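Local structure of beta-lactamase/D-alanine Carboxypeptidase (Yersinia pestis, 3RJU) at residues 117-122 with 160-165. The protein probably hydrolyses beta-lactams or acts on D-alanine-containing peptides as a member of the serine beta-lactamase and penicillin-binding protein family. Numbering follows the deposited sequence.
Sequences GLPREQ and SNLAYD
Leu162 lays its CD2 methyl obliquely against the ring of Pro119, 4.0 Å from Pro119 CG, and reaches on to the backbone N of Gln122. Its CG lies anti to the backbone N (chi1 173°), and Trp143 and Arg140 of helix 137-144 touch this branched side chain as well. Nearby, Leu118 CD1 meets the small Ala163 CB at 4.1 Å, and both residues rest on Leu111. Beside these apolar contacts Arg120 O is gripped twice, in the turn that leads into helix 162-175: Asn161 N comes in the carbonyl plane, on a lone pair, at 2.9 Å but bent (132°), and Leu162 N, tilted from that plane, gives a nearly straight bond of 3.0 Å. Ser160 suits the turn because its short side chain lets one hydroxyl do two jobs, donating to Pro119 O (Ser160 OG to O 2.7 Å) and accepting from Ala163 N (N to Ser160 OG 2.9 Å) as a helix cap. The Asn161 amide is likewise divided. Its ND2 donates a nearly straight hydrogen bond to Glu121 OE2 (2.7 Å) from above the carboxylate plane, an acceptor brought round by the bend of the Glu121 chain at chi2 (-78°), whereas OD1 accepts from Lys65 NZ, which would help orient that lysine. Lys65 is the lysine of a probable SxxK motif, and Tyr159-Ser160-Asn161 is consistent with the (S/Y)xN motif at the active-site edge of the helical region in serine beta-lactamases and penicillin-binding proteins.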
loop_
_atom_site.group_PDB
_atom_site.type_symbol
_atom_site.label_atom_id
_atom_site.label_comp_id
_atom_site.label_asym_id
_atom_site.label_seq_id
_atom_site.Cartn_x
_atom_site.Cartn_y
_atom_site.Cartn_z
ATOM N N GLY A 117 10.964 3.762 15.177
ATOM C CA GLY A 117 12.373 4.043 15.330
ATOM C C GLY A 117 13.285 3.123 14.523
ATOM O O GLY A 117 14.516 3.272 14.542
ATOM N N LEU A 118 12.695 2.156 13.827
ATOM C CA LEU A 118 13.491 1.243 13.010
ATOM C C LEU A 118 13.894 1.904 11.697
ATOM O O LEU A 118 13.238 2.846 11.230
ATOM C CB LEU A 118 12.706 -0.046 12.726
ATOM C CG LEU A 118 12.460 -0.959 13.921
ATOM C CD1 LEU A 118 11.480 -2.068 13.527
ATOM C CD2 LEU A 118 13.773 -1.565 14.421
ATOM N N PRO A 119 14.982 1.420 11.087
ATOM C CA PRO A 119 15.374 2.025 9.808
ATOM C C PRO A 119 14.429 1.626 8.677
ATOM O O PRO A 119 13.619 0.711 8.815
ATOM C CB PRO A 119 16.777 1.465 9.562
ATOM C CG PRO A 119 16.787 0.176 10.302
ATOM C CD PRO A 119 15.895 0.346 11.507
ATOM N N ARG A 120 14.563 2.311 7.552
ATOM C CA ARG A 120 13.672 2.094 6.424
ATOM C C ARG A 120 13.876 0.697 5.828
ATOM O O ARG A 120 12.907 0.005 5.509
ATOM C CB ARG A 120 13.900 3.181 5.379
ATOM C CG ARG A 120 13.156 2.995 4.072
ATOM C CD ARG A 120 13.427 4.174 3.157
ATOM N NE ARG A 120 12.858 3.903 1.849
ATOM C CZ ARG A 120 11.884 4.598 1.275
ATOM N NH1 ARG A 120 11.367 5.675 1.865
ATOM N NH2 ARG A 120 11.443 4.214 0.084
ATOM N N GLU A 121 15.143 0.303 5.671
ATOM C CA GLU A 121 15.497 -1.053 5.250
ATOM C C GLU A 121 16.465 -1.692 6.241
ATOM O O GLU A 121 17.227 -1.009 6.917
ATOM C CB GLU A 121 16.165 -1.053 3.875
ATOM C CG GLU A 121 15.323 -0.466 2.776
ATOM C CD GLU A 121 14.247 -1.393 2.246
ATOM O OE1 GLU A 121 14.184 -2.579 2.632
ATOM O OE2 GLU A 121 13.455 -0.925 1.413
ATOM N N GLN A 122 16.458 -3.014 6.310
ATOM C CA GLN A 122 17.557 -3.681 6.978
ATOM C C GLN A 122 18.855 -3.261 6.295
ATOM O O GLN A 122 18.965 -3.322 5.075
ATOM C CB GLN A 122 17.402 -5.196 6.891
ATOM C CG GLN A 122 18.477 -5.922 7.690
ATOM C CD GLN A 122 18.255 -7.410 7.713
ATOM O OE1 GLN A 122 17.120 -7.861 7.710
ATOM N NE2 GLN A 122 19.338 -8.183 7.746
ATOM N N SER A 160 9.119 3.098 6.742
ATOM C CA SER A 160 9.907 1.876 6.830
ATOM C C SER A 160 9.244 0.682 6.143
ATOM O O SER A 160 8.053 0.399 6.344
ATOM C CB SER A 160 10.240 1.546 8.292
ATOM O OG SER A 160 10.949 0.325 8.370
ATOM N N ASN A 161 10.027 0.023 5.297
ATOM C CA ASN A 161 9.683 -1.278 4.751
ATOM C C ASN A 161 9.981 -2.390 5.750
ATOM O O ASN A 161 9.119 -3.242 6.006
ATOM C CB ASN A 161 10.424 -1.488 3.439
ATOM C CG ASN A 161 9.947 -0.521 2.365
ATOM O OD1 ASN A 161 8.762 -0.198 2.307
ATOM N ND2 ASN A 161 10.860 -0.057 1.514
ATOM N N LEU A 162 11.189 -2.358 6.317
ATOM C CA LEU A 162 11.589 -3.331 7.333
ATOM C C LEU A 162 10.521 -3.496 8.423
ATOM O O LEU A 162 10.133 -4.618 8.756
ATOM C CB LEU A 162 12.890 -2.890 7.985
ATOM C CG LEU A 162 13.356 -3.716 9.178
ATOM C CD1 LEU A 162 13.547 -5.187 8.753
ATOM C CD2 LEU A 162 14.651 -3.119 9.753
ATOM N N ALA A 163 10.068 -2.385 8.996
ATOM C CA ALA A 163 9.090 -2.444 10.070
ATOM C C ALA A 163 7.794 -3.139 9.640
ATOM O O ALA A 163 7.185 -3.870 10.427
ATOM C CB ALA A 163 8.809 -1.027 10.619
ATOM N N TYR A 164 7.357 -2.890 8.403
ATOM C CA TYR A 164 6.137 -3.495 7.891
ATOM C C TYR A 164 6.272 -5.001 7.628
ATOM O O TYR A 164 5.306 -5.751 7.798
ATOM C CB TYR A 164 5.620 -2.759 6.645
ATOM C CG TYR A 164 4.412 -1.914 6.959
ATOM C CD1 TYR A 164 3.136 -2.445 6.862
ATOM C CD2 TYR A 164 4.553 -0.594 7.408
ATOM C CE1 TYR A 164 2.016 -1.697 7.174
ATOM C CE2 TYR A 164 3.436 0.168 7.731
ATOM C CZ TYR A 164 2.165 -0.393 7.600
ATOM O OH TYR A 164 1.046 0.338 7.908
ATOM N N ASP A 165 7.463 -5.451 7.229
ATOM C CA ASP A 165 7.667 -6.891 7.090
ATOM C C ASP A 165 7.766 -7.571 8.465
ATOM O O ASP A 165 7.243 -8.678 8.658
ATOM C CB ASP A 165 8.858 -7.168 6.180
ATOM C CG ASP A 165 8.580 -6.736 4.763
ATOM O OD1 ASP A 165 7.472 -7.079 4.286
ATOM O OD2 ASP A 165 9.426 -6.035 4.158
#